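Anti-sigma-I factor RsgI3 (Clostridium thermocellum, PDB 6QE7) probably holds the sigma factor SigI3 inactive and senses plant polysaccharides outside the cell, its paired PA14 domains binding pectin strongly and polygalacturonic acid less well. Local coordinates at residues E209-T214 with S243-L248; V222-V227 with Y254-E259; S59-F64 with S94-L99; W75-L80 with K103-K108. All coordinates share one frame; numbering follows the deposited sequence.

Contact 1 of 4, residues E209-T214 with S243-L248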
# COMPACT_ATOMS: atom_id res chain seq x y z
N GLU A 209 -1.70 -9.16 -16.72
CA GLU A 209 -0.39 -9.82 -16.69
C GLU A 209 0.62 -8.75 -17.07
O GLU A 209 0.48 -8.16 -18.13
CB GLU A 209 -0.33 -11.09 -17.54
CG GLU A 209 1.01 -11.78 -17.42
CD GLU A 209 1.14 -13.13 -18.12
OE1 GLU A 209 0.95 -13.25 -19.37
OE2 GLU A 209 1.48 -14.07 -17.40
N TYR A 210 1.55 -8.45 -16.16
CA TYR A 210 2.62 -7.50 -16.51
C TYR A 210 3.80 -8.29 -17.01
O TYR A 210 4.00 -9.49 -16.59
CB TYR A 210 2.94 -6.59 -15.30
CG TYR A 210 2.09 -5.36 -15.25
CD1 TYR A 210 0.74 -5.41 -14.90
CD2 TYR A 210 2.61 -4.15 -15.61
CE1 TYR A 210 -0.07 -4.28 -14.95
CE2 TYR A 210 1.83 -3.01 -15.61
CZ TYR A 210 0.49 -3.07 -15.29
OH TYR A 210 -0.25 -1.90 -15.30
N THR A 211 4.65 -7.59 -17.73
CA THR A 211 5.98 -8.07 -18.14
C THR A 211 6.98 -7.03 -17.67
O THR A 211 6.81 -5.84 -17.99
CB THR A 211 6.12 -8.26 -19.65
OG1 THR A 211 5.10 -9.15 -20.07
CG2 THR A 211 7.45 -8.86 -20.07
N PHE A 212 7.94 -7.47 -16.87
CA PHE A 212 9.07 -6.60 -16.49
C PHE A 212 10.21 -6.96 -17.42
O PHE A 212 10.31 -8.12 -17.85
CB PHE A 212 9.43 -6.70 -15.01
CG PHE A 212 8.32 -6.16 -14.14
CD1 PHE A 212 7.21 -6.94 -13.86
CD2 PHE A 212 8.35 -4.86 -13.68
CE1 PHE A 212 6.13 -6.41 -13.16
CE2 PHE A 212 7.30 -4.36 -12.94
CZ PHE A 212 6.19 -5.14 -12.69
N HIS A 213 10.98 -5.95 -17.79
CA HIS A 213 12.07 -6.03 -18.78
C HIS A 213 13.28 -5.40 -18.12
O HIS A 213 13.09 -4.38 -17.43
CB HIS A 213 11.73 -5.27 -20.04
CG HIS A 213 10.40 -5.54 -20.63
ND1 HIS A 213 10.24 -6.36 -21.73
CD2 HIS A 213 9.17 -5.01 -20.34
CE1 HIS A 213 8.96 -6.36 -22.08
NE2 HIS A 213 8.29 -5.51 -21.25
N THR A 214 14.44 -6.08 -18.19
CA THR A 214 15.74 -5.47 -17.83
C THR A 214 16.58 -5.37 -19.10
O THR A 214 16.56 -6.26 -19.97
CB THR A 214 16.47 -6.17 -16.69
OG1 THR A 214 16.65 -7.48 -17.18
CG2 THR A 214 15.71 -6.16 -15.37
N SER A 243 13.26 -10.64 -19.70
CA SER A 243 11.84 -10.37 -19.37
C SER A 243 11.28 -11.51 -18.54
O SER A 243 11.83 -12.67 -18.53
CB SER A 243 11.01 -10.04 -20.57
OG SER A 243 10.61 -11.19 -21.29
N GLY A 244 10.26 -11.17 -17.77
CA GLY A 244 9.52 -12.16 -16.99
C GLY A 244 8.15 -11.60 -16.69
O GLY A 244 8.00 -10.37 -16.78
N LYS A 245 7.19 -12.46 -16.40
CA LYS A 245 5.76 -12.09 -16.35
C LYS A 245 5.23 -12.26 -14.96
O LYS A 245 5.72 -13.17 -14.27
CB LYS A 245 4.97 -13.00 -17.28
CG LYS A 245 5.20 -12.73 -18.76
CD LYS A 245 4.71 -13.86 -19.63
CE LYS A 245 4.36 -13.43 -21.03
NZ LYS A 245 5.55 -13.36 -21.92
N ILE A 246 4.26 -11.45 -14.56
CA ILE A 246 3.50 -11.72 -13.31
C ILE A 246 2.12 -11.05 -13.44
O ILE A 246 2.08 -9.98 -14.00
CB ILE A 246 4.26 -11.24 -12.07
CG1 ILE A 246 3.52 -11.59 -10.77
CG2 ILE A 246 4.56 -9.75 -12.19
CD1 ILE A 246 4.39 -11.64 -9.54
N GLU A 247 1.07 -11.68 -12.93
CA GLU A 247 -0.30 -11.12 -12.81
C GLU A 247 -0.33 -10.20 -11.59
O GLU A 247 0.05 -10.65 -10.52
CB GLU A 247 -1.33 -12.25 -12.71
CG GLU A 247 -1.96 -12.57 -14.06
CD GLU A 247 -2.54 -13.94 -14.27
OE1 GLU A 247 -2.88 -14.58 -13.29
OE2 GLU A 247 -2.69 -14.34 -15.44
N LEU A 248 -0.72 -8.95 -11.76
CA LEU A 248 -0.82 -8.00 -10.64
C LEU A 248 -2.17 -7.30 -10.70
O LEU A 248 -2.78 -7.17 -11.77
CB LEU A 248 0.30 -6.99 -10.70
CG LEU A 248 1.70 -7.59 -10.73
CD1 LEU A 248 2.72 -6.53 -11.11
CD2 LEU A 248 2.07 -8.24 -9.38
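Strands 209-214 and 243-248 run antiparallel, Y210 pairing with I246 and F212 with G244 through four backbone hydrogen bonds. The segment axes approach to 4.4 Å and their directions make an angle of 146°, short of antiparallel by the twist of the sheet. The Y210 pair is the shorter of the two: Y210 N donates to I246 O at 2.7 Å. Between these pairs K245 CA comes to 3.1 Å from Y210 O, a CA-H...O contact at a non-hydrogen-bonded position.

On the face of Y210, F212 and I246, the F212 ring receives two methyls near its plane: I246 CG2 lies 3.8 Å from F212 CE1, and L248 CD1 meets the same edge, tip to tip, at 4.0 Å from CE1. With CG1 of I246 anti to the backbone N (chi1 -176°), it is CG2 that lies against F212. G244 has no side chain to add here, and W273, I224 and I229 also border F212. Y210 touches L248 CD1 through CB, while its hydroxyl bonds to the backbone N of Y206.

The other face is polar. The extended chain of E209 slants across the aliphatic part of K245, E209 OE2 lying 3.7 Å from K245 CB, but the charged ends stay apart, with E209 OE1 and K245 NZ separated by 5.3 Å. T211 and K245 lie side by side, and H213 bonds through NE2 to S274. One apolar and one polar face on an antiparallel pair is the pattern of a beta-sandwich sheet, here that of the second PA14 domain.

Contact 2 of 4, residues V222-V227 with Y254-E259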
# COMPACT_ATOMS: atom_id res chain seq x y z
N VAL A 222 15.43 -10.00 -10.65
CA VAL A 222 14.18 -9.25 -10.31
C VAL A 222 13.17 -10.18 -9.64
O VAL A 222 12.83 -11.23 -10.19
CB VAL A 222 13.53 -8.58 -11.50
CG1 VAL A 222 12.27 -7.83 -11.05
CG2 VAL A 222 14.51 -7.65 -12.26
N TRP A 223 12.79 -9.80 -8.44
CA TRP A 223 11.62 -10.33 -7.72
C TRP A 223 10.49 -9.29 -7.69
O TRP A 223 10.76 -8.10 -7.41
CB TRP A 223 12.03 -10.59 -6.30
CG TRP A 223 13.01 -11.70 -6.09
CD1 TRP A 223 12.76 -12.98 -5.69
CD2 TRP A 223 14.42 -11.55 -6.17
NE1 TRP A 223 13.94 -13.64 -5.50
CE2 TRP A 223 14.98 -12.79 -5.77
CE3 TRP A 223 15.25 -10.49 -6.46
CZ2 TRP A 223 16.36 -13.00 -5.70
CZ3 TRP A 223 16.63 -10.70 -6.44
CH2 TRP A 223 17.16 -11.92 -6.03
N ILE A 224 9.27 -9.73 -8.00
CA ILE A 224 7.99 -8.99 -7.84
C ILE A 224 7.08 -9.88 -7.00
O ILE A 224 6.98 -11.09 -7.29
CB ILE A 224 7.34 -8.62 -9.18
CG1 ILE A 224 8.31 -7.84 -10.08
CG2 ILE A 224 6.07 -7.78 -8.95
CD1 ILE A 224 8.39 -6.35 -9.73
N ASN A 225 6.50 -9.32 -5.98
CA ASN A 225 5.59 -10.08 -5.08
C ASN A 225 6.37 -11.26 -4.48
O ASN A 225 5.79 -12.34 -4.38
CB ASN A 225 4.35 -10.53 -5.83
CG ASN A 225 3.26 -11.03 -4.89
OD1 ASN A 225 3.09 -10.53 -3.77
ND2 ASN A 225 2.51 -12.00 -5.37
N ASN A 226 7.69 -11.12 -4.27
CA ASN A 226 8.58 -12.19 -3.73
C ASN A 226 8.65 -13.37 -4.69
O ASN A 226 8.89 -14.47 -4.21
CB ASN A 226 8.11 -12.65 -2.35
CG ASN A 226 7.93 -11.41 -1.50
OD1 ASN A 226 8.91 -10.73 -1.24
ND2 ASN A 226 6.71 -11.04 -1.19
N VAL A 227 8.34 -13.19 -5.96
CA VAL A 227 8.52 -14.23 -7.00
C VAL A 227 9.70 -13.80 -7.88
O VAL A 227 9.70 -12.68 -8.39
CB VAL A 227 7.27 -14.44 -7.86
CG1 VAL A 227 7.56 -15.36 -9.03
CG2 VAL A 227 6.12 -14.92 -6.97
N TYR A 254 3.02 -4.15 -4.18
CA TYR A 254 3.69 -5.45 -4.19
C TYR A 254 5.14 -5.19 -3.84
O TYR A 254 5.71 -4.09 -4.11
CB TYR A 254 3.58 -6.15 -5.53
CG TYR A 254 2.22 -6.51 -5.97
CD1 TYR A 254 1.40 -5.61 -6.63
CD2 TYR A 254 1.71 -7.75 -5.65
CE1 TYR A 254 0.13 -6.00 -7.04
CE2 TYR A 254 0.43 -8.13 -6.01
CZ TYR A 254 -0.38 -7.23 -6.67
OH TYR A 254 -1.64 -7.61 -7.03
N ASP A 255 5.75 -6.16 -3.20
CA ASP A 255 7.21 -6.09 -2.94
C ASP A 255 7.94 -6.06 -4.28
O ASP A 255 7.55 -6.77 -5.30
CB ASP A 255 7.67 -7.24 -2.04
CG ASP A 255 7.16 -7.13 -0.62
OD1 ASP A 255 7.31 -6.05 -0.03
OD2 ASP A 255 6.55 -8.06 -0.17
N ILE A 256 9.07 -5.35 -4.28
CA ILE A 256 9.97 -5.41 -5.45
C ILE A 256 11.40 -5.48 -4.89
O ILE A 256 11.71 -4.71 -3.97
CB ILE A 256 9.76 -4.24 -6.43
CG1 ILE A 256 10.79 -4.30 -7.57
CG2 ILE A 256 9.81 -2.88 -5.72
CD1 ILE A 256 10.61 -3.32 -8.72
N LYS A 257 12.21 -6.38 -5.44
CA LYS A 257 13.68 -6.45 -5.24
C LYS A 257 14.31 -6.58 -6.62
O LYS A 257 13.80 -7.37 -7.48
CB LYS A 257 14.05 -7.57 -4.27
CG LYS A 257 15.55 -7.62 -3.94
CD LYS A 257 15.89 -8.47 -2.69
CE LYS A 257 15.42 -9.90 -2.84
NZ LYS A 257 15.88 -10.76 -1.72
N VAL A 258 15.32 -5.74 -6.85
CA VAL A 258 16.17 -5.77 -8.05
C VAL A 258 17.62 -5.81 -7.56
O VAL A 258 18.03 -4.97 -6.68
CB VAL A 258 15.90 -4.60 -9.02
CG1 VAL A 258 16.81 -4.63 -10.26
CG2 VAL A 258 14.48 -4.59 -9.52
N GLU A 259 18.39 -6.74 -8.13
CA GLU A 259 19.86 -6.90 -7.89
C GLU A 259 20.59 -6.79 -9.25
O GLU A 259 20.14 -7.35 -10.29
CB GLU A 259 20.17 -8.18 -7.11
CG GLU A 259 19.78 -8.17 -5.63
CD GLU A 259 19.92 -9.47 -4.83
OE1 GLU A 259 20.14 -10.54 -5.43
OE2 GLU A 259 19.72 -9.42 -3.61
O HOH W 1 4.15 -8.57 -2.37
O HOH W 2 9.35 -8.87 -4.65
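Backbone hydrogen bonds join W223 and K257 in both directions, W223 N reaching K257 O at 2.8 Å, and a further bond runs from N225 N to D255 O. V222 and I224 occupy the flanking non-hydrogen-bonded positions opposite V258 and I256.

Side-chain and water-mediated polar contacts gather where the strand 222-224 ends. N226 ND2 donates to D255 OD2 at 3.2 Å, nearly straight at 165°, the oxygen lying close to the amide plane and using its anti lone pair. One water donates to N225 OD1 and accepts from D255 N, bridging the segments; a second accepts from N226 N and gives a weak bond to D255 O. N225 and N226 both have positive phi, as the central residues of the type I' turn from I224 to V227 that joins strands 219-224 and 227-232 into a tight beta hairpin. Strand 254-263 borders this hairpin within one sheet of the second PA14 domain, and strand 193-202 pairs with the other edge of strand 254-263.

The aromatic contacts lie on the W223 face. The K257 chain, bent at chi3 (59°), lies alongside the indole and carries its amine over the ring: K257 NZ is 4.5 Å from the centroid of the W223 six-membered ring in a cation-pi contact, while CE makes a CH-pi contact. E259 OE1 meets the ring edge, 3.3 Å from W223 CH2, its carboxylate turned 80° from the indole; E259 OE2 pairs with R197.

Apolar contacts fill the reverse face: I224 CD1 rests 3.8 Å from I256 CG1, and V222 and V258 touch through their CG2 methyls, beside I230 and W198.

Contact 3 of 4, residues S59-F64 with S94-L99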
# COMPACT_ATOMS: atom_id res chain seq x y z
N SER A 59 -24.86 -0.58 29.95
CA SER A 59 -24.12 -1.86 30.18
C SER A 59 -24.98 -3.00 29.60
O SER A 59 -25.92 -3.42 30.28
CB SER A 59 -23.81 -2.12 31.62
OG SER A 59 -22.93 -1.13 32.12
N GLU A 60 -24.73 -3.42 28.36
CA GLU A 60 -25.64 -4.35 27.63
C GLU A 60 -24.89 -5.15 26.55
O GLU A 60 -23.69 -4.88 26.30
CB GLU A 60 -26.82 -3.64 26.95
CG GLU A 60 -27.52 -2.68 27.89
CD GLU A 60 -28.86 -2.15 27.44
OE1 GLU A 60 -29.32 -2.37 26.27
OE2 GLU A 60 -29.47 -1.54 28.33
N THR A 61 -25.62 -6.05 25.92
CA THR A 61 -25.18 -6.77 24.72
C THR A 61 -25.35 -5.82 23.52
O THR A 61 -26.49 -5.71 22.93
CB THR A 61 -25.84 -8.16 24.66
OG1 THR A 61 -25.33 -8.90 25.79
CG2 THR A 61 -25.52 -8.89 23.37
N TYR A 62 -24.25 -5.24 23.07
CA TYR A 62 -24.33 -4.41 21.84
C TYR A 62 -24.19 -5.30 20.63
O TYR A 62 -23.43 -6.28 20.64
CB TYR A 62 -23.31 -3.28 21.87
CG TYR A 62 -23.73 -2.10 22.69
CD1 TYR A 62 -23.42 -2.02 24.04
CD2 TYR A 62 -24.47 -1.07 22.11
CE1 TYR A 62 -23.81 -0.92 24.79
CE2 TYR A 62 -24.90 0.00 22.86
CZ TYR A 62 -24.54 0.10 24.19
OH TYR A 62 -24.94 1.18 24.91
N THR A 63 -24.94 -4.96 19.60
CA THR A 63 -24.72 -5.40 18.21
C THR A 63 -24.07 -4.21 17.49
O THR A 63 -24.63 -3.10 17.59
CB THR A 63 -26.02 -5.93 17.59
OG1 THR A 63 -26.53 -6.94 18.45
CG2 THR A 63 -25.86 -6.44 16.16
N PHE A 64 -22.89 -4.40 16.88
CA PHE A 64 -22.31 -3.50 15.85
C PHE A 64 -22.68 -4.02 14.47
O PHE A 64 -22.75 -5.28 14.18
CB PHE A 64 -20.80 -3.39 15.97
CG PHE A 64 -20.45 -2.66 17.20
CD1 PHE A 64 -20.54 -3.28 18.43
CD2 PHE A 64 -20.18 -1.32 17.16
CE1 PHE A 64 -20.23 -2.59 19.59
CE2 PHE A 64 -19.85 -0.64 18.32
CZ PHE A 64 -19.89 -1.27 19.53
N SER A 94 -22.75 -8.03 10.97
CA SER A 94 -22.92 -7.58 12.36
C SER A 94 -22.32 -8.62 13.30
O SER A 94 -22.27 -9.76 12.87
CB SER A 94 -24.40 -7.41 12.63
OG SER A 94 -25.12 -8.65 12.41
N GLU A 95 -22.04 -8.23 14.55
CA GLU A 95 -21.63 -9.14 15.64
C GLU A 95 -21.93 -8.47 16.96
O GLU A 95 -22.17 -7.26 16.98
CB GLU A 95 -20.12 -9.49 15.59
CG GLU A 95 -19.88 -10.96 15.17
CD GLU A 95 -20.51 -12.11 15.99
OE1 GLU A 95 -20.88 -11.90 17.23
OE2 GLU A 95 -20.65 -13.25 15.41
N GLN A 96 -21.85 -9.25 18.02
CA GLN A 96 -22.22 -8.78 19.38
C GLN A 96 -21.03 -8.86 20.27
O GLN A 96 -20.15 -9.69 20.02
CB GLN A 96 -23.38 -9.59 19.99
CG GLN A 96 -24.51 -9.86 19.00
CD GLN A 96 -25.58 -10.76 19.59
OE1 GLN A 96 -25.65 -10.98 20.80
NE2 GLN A 96 -26.39 -11.35 18.74
N ILE A 97 -21.06 -8.02 21.29
CA ILE A 97 -20.01 -7.93 22.32
C ILE A 97 -20.68 -7.25 23.50
O ILE A 97 -21.54 -6.37 23.29
CB ILE A 97 -18.80 -7.15 21.77
CG1 ILE A 97 -17.71 -7.04 22.82
CG2 ILE A 97 -19.22 -5.76 21.31
CD1 ILE A 97 -16.29 -6.78 22.27
N TYR A 98 -20.28 -7.58 24.71
CA TYR A 98 -20.90 -7.02 25.92
C TYR A 98 -20.06 -5.84 26.33
O TYR A 98 -18.84 -6.01 26.50
CB TYR A 98 -21.06 -8.05 27.04
CG TYR A 98 -21.67 -7.49 28.30
CD1 TYR A 98 -20.87 -6.82 29.20
CD2 TYR A 98 -23.02 -7.57 28.56
CE1 TYR A 98 -21.39 -6.24 30.35
CE2 TYR A 98 -23.56 -7.03 29.73
CZ TYR A 98 -22.74 -6.32 30.62
OH TYR A 98 -23.16 -5.77 31.81
N LEU A 99 -20.70 -4.66 26.49
CA LEU A 99 -19.98 -3.46 26.97
C LEU A 99 -20.71 -2.86 28.19
O LEU A 99 -21.96 -3.08 28.35
CB LEU A 99 -19.87 -2.44 25.82
CG LEU A 99 -19.37 -3.01 24.48
CD1 LEU A 99 -19.69 -2.03 23.39
CD2 LEU A 99 -17.86 -3.28 24.56
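Segments 59-64 and 94-99 belong to an antiparallel sheet of the first PA14 domain, strand 60-69 pairing with 91-99 on one edge and with 119-125 on the other. Three hydrogen-bonded pairs, E60 with L99, Y62 with I97 and F64 with E95, supply six backbone bonds; that from E60 N to L99 O is short, 2.8 Å, but bent, at 134°. The segment axes run at 154° to each other.

L99 holds a central place on the face of Y62 and F64. Its CD1 approaches Y62 CD1 at 3.8 Å, the two side chains crossing at about a right angle, and also meets the edge of the F64 ring, 3.9 Å from F64 CE1. I97 brings CG2 to 3.7 Å from the same F64 atom. The Y62 ring meets that of W124, and its hydroxyl bonds to the backbone N of Y58. E60 and E95 lie at the two ends of this face: S126 and S128 hold the E60 carboxylate, while E95 OE1 folds back to accept the N-H of Q96.

On the opposite face Y98 lies against the neighbouring backbone. CG is anti to the backbone N (chi1 179°), an orientation that lays the ring along the S59-E60 chain. E60 O sits over a face of the ring, whereas T61 OG1 approaches its edge in plane, 3.8 Å from Y98 CD2. T63 and Q96 point the same way side by side, T63 OG1 being 3.6 Å from Q96 CG. Through F64 and I97 the first face packs on hairpin strands 72-76 and 79-84, touching L74, V76 and L81, as in the two-sheet core of a PA14 domain.

Contact 4 of 4, residues W75-L80 with K103-K108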
# COMPACT_ATOMS: atom_id res chain seq x y z
N TRP A 75 -12.93 -3.92 14.57
CA TRP A 75 -12.44 -4.27 15.92
C TRP A 75 -13.12 -3.36 16.92
O TRP A 75 -13.10 -2.11 16.73
CB TRP A 75 -10.92 -4.18 16.10
CG TRP A 75 -10.10 -5.07 15.24
CD1 TRP A 75 -9.47 -6.20 15.62
CD2 TRP A 75 -9.70 -4.84 13.88
NE1 TRP A 75 -8.78 -6.73 14.57
CE2 TRP A 75 -8.85 -5.90 13.51
CE3 TRP A 75 -10.02 -3.89 12.91
CZ2 TRP A 75 -8.28 -6.02 12.25
CZ3 TRP A 75 -9.44 -4.00 11.67
CH2 TRP A 75 -8.60 -5.06 11.33
N VAL A 76 -13.65 -3.97 17.98
CA VAL A 76 -14.06 -3.24 19.22
C VAL A 76 -13.36 -3.92 20.41
O VAL A 76 -13.39 -5.14 20.51
CB VAL A 76 -15.59 -3.22 19.36
CG1 VAL A 76 -16.03 -2.56 20.68
CG2 VAL A 76 -16.29 -2.60 18.17
N ASP A 77 -12.66 -3.16 21.22
CA ASP A 77 -12.03 -3.68 22.47
C ASP A 77 -11.00 -4.72 22.08
O ASP A 77 -10.75 -5.62 22.90
CB ASP A 77 -13.08 -4.30 23.40
CG ASP A 77 -12.53 -4.43 24.81
OD1 ASP A 77 -11.59 -3.63 25.17
OD2 ASP A 77 -13.02 -5.33 25.50
N GLY A 78 -10.43 -4.54 20.87
CA GLY A 78 -9.36 -5.37 20.34
C GLY A 78 -9.91 -6.69 19.87
O GLY A 78 -9.15 -7.44 19.39
N VAL A 79 -11.22 -6.88 19.88
CA VAL A 79 -11.84 -8.10 19.34
C VAL A 79 -12.15 -7.83 17.87
O VAL A 79 -12.76 -6.79 17.57
CB VAL A 79 -13.09 -8.52 20.13
CG1 VAL A 79 -13.69 -9.72 19.52
CG2 VAL A 79 -12.79 -8.72 21.62
N LEU A 80 -11.77 -8.74 17.00
CA LEU A 80 -12.18 -8.63 15.57
C LEU A 80 -13.61 -9.18 15.47
O LEU A 80 -13.75 -10.39 15.49
CB LEU A 80 -11.20 -9.40 14.69
CG LEU A 80 -11.51 -9.46 13.20
CD1 LEU A 80 -11.55 -8.08 12.60
CD2 LEU A 80 -10.45 -10.28 12.46
N LYS A 103 -17.75 3.45 29.76
CA LYS A 103 -16.36 3.03 29.48
C LYS A 103 -16.06 3.35 28.00
O LYS A 103 -16.99 3.22 27.14
CB LYS A 103 -16.21 1.56 29.89
CG LYS A 103 -16.35 1.25 31.39
CD LYS A 103 -15.30 1.95 32.27
CE LYS A 103 -15.70 2.22 33.71
NZ LYS A 103 -16.48 3.48 33.83
N LYS A 104 -14.85 3.86 27.74
CA LYS A 104 -14.31 4.11 26.37
C LYS A 104 -13.50 2.89 25.86
O LYS A 104 -12.48 2.52 26.48
CB LYS A 104 -13.38 5.33 26.40
CG LYS A 104 -14.07 6.70 26.46
CD LYS A 104 -13.06 7.82 26.56
CE LYS A 104 -13.62 9.19 26.88
NZ LYS A 104 -15.01 9.12 27.40
N TYR A 105 -13.95 2.30 24.76
CA TYR A 105 -13.36 1.07 24.17
C TYR A 105 -12.65 1.45 22.86
O TYR A 105 -13.24 2.24 22.06
CB TYR A 105 -14.46 0.02 24.00
CG TYR A 105 -15.10 -0.51 25.27
CD1 TYR A 105 -14.50 -1.49 26.05
CD2 TYR A 105 -16.33 -0.04 25.68
CE1 TYR A 105 -15.11 -1.98 27.21
CE2 TYR A 105 -16.95 -0.52 26.82
CZ TYR A 105 -16.34 -1.49 27.62
OH TYR A 105 -17.04 -1.97 28.73
N ASP A 106 -11.46 0.92 22.58
CA ASP A 106 -10.83 1.01 21.22
C ASP A 106 -11.82 0.53 20.16
O ASP A 106 -12.60 -0.39 20.37
CB ASP A 106 -9.53 0.23 21.10
CG ASP A 106 -8.42 0.81 21.93
OD1 ASP A 106 -8.53 1.99 22.30
OD2 ASP A 106 -7.47 0.09 22.21
N ILE A 107 -11.93 1.29 19.09
CA ILE A 107 -12.65 0.90 17.88
C ILE A 107 -11.75 1.21 16.66
O ILE A 107 -10.95 2.15 16.67
CB ILE A 107 -14.03 1.55 17.85
CG1 ILE A 107 -14.83 1.01 16.68
CG2 ILE A 107 -13.90 3.07 17.79
CD1 ILE A 107 -16.32 1.13 16.85
N LYS A 108 -11.70 0.26 15.73
CA LYS A 108 -10.99 0.43 14.48
C LYS A 108 -11.85 -0.20 13.41
O LYS A 108 -12.28 -1.34 13.56
CB LYS A 108 -9.62 -0.23 14.53
CG LYS A 108 -8.97 -0.31 13.14
CD LYS A 108 -7.51 -0.69 13.25
CE LYS A 108 -7.30 -2.02 13.98
NZ LYS A 108 -5.86 -2.40 13.94
O HOH W 3 -10.65 -0.89 24.56
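W75 N donates to K108 O at 2.8 Å in a nearly straight bond (173°), and K108 N returns one to W75 O. D77 N adds a third backbone bond to D106 O, 2.9 Å long. A water extends this polar row, donating to D77 OD1 and accepting from D106 N at 2.8 Å. The D106 carboxylate turns elsewhere, OD1 forming a salt bridge with K53.

Over the indole of W75 the amine of K108 makes a cation-pi contact, NZ standing 4.4 Å from the centroid of the six-membered ring and only 3° off its normal. CG of K108 is anti to the backbone N and the chain bends at its third torsion, which lays CE over the same face, 3.5 Å from W75 CE3. L80 CD1 covers the opposite face, placing the indole between a leucine methyl and a lysine chain.

W75 and L80 lie on the two arms of a beta hairpin, strands 72-76 and 79-84, joined by the type I' turn from V76 to V79. D77 and G78, at its centre, both have positive phi. Strand 105-113 flanks the hairpin in a sheet of the first PA14 domain.

D77 OD1 also meets the Y105 ring at its edge, 3.7 Å from Y105 CD1, with carboxylate and ring planes 71° apart; Y105 OH bonds to E100 N. Away from the indole, V76 and I107 lie alongside each other, V76 CG2 being 4.0 Å from I107 CD1, and V54 packs against I107.

The four contacts form two pairs, contacts 3 and 4 in the first PA14 domain and contacts 1 and 2 in the second. Within each pair the centres lie 11 Å apart, the segments alternate along the chain, and two sheets pack together: I246 CD1 lies 3.5 Å from the carbonyl I224 O between contacts 1 and 2, and L99 CB lies 3.6 Å from Y105 CE2 between contacts 3 and 4. Across the tandem, contacts 2 and 4 approach to about 19 Å between nearest atoms. The side chains of Y210 and Y254 are each about 13 Å from a bound calcium ion; the calcium ligands, such as D69 and D70, belong to the first PA14 domain and to none of the four contacts.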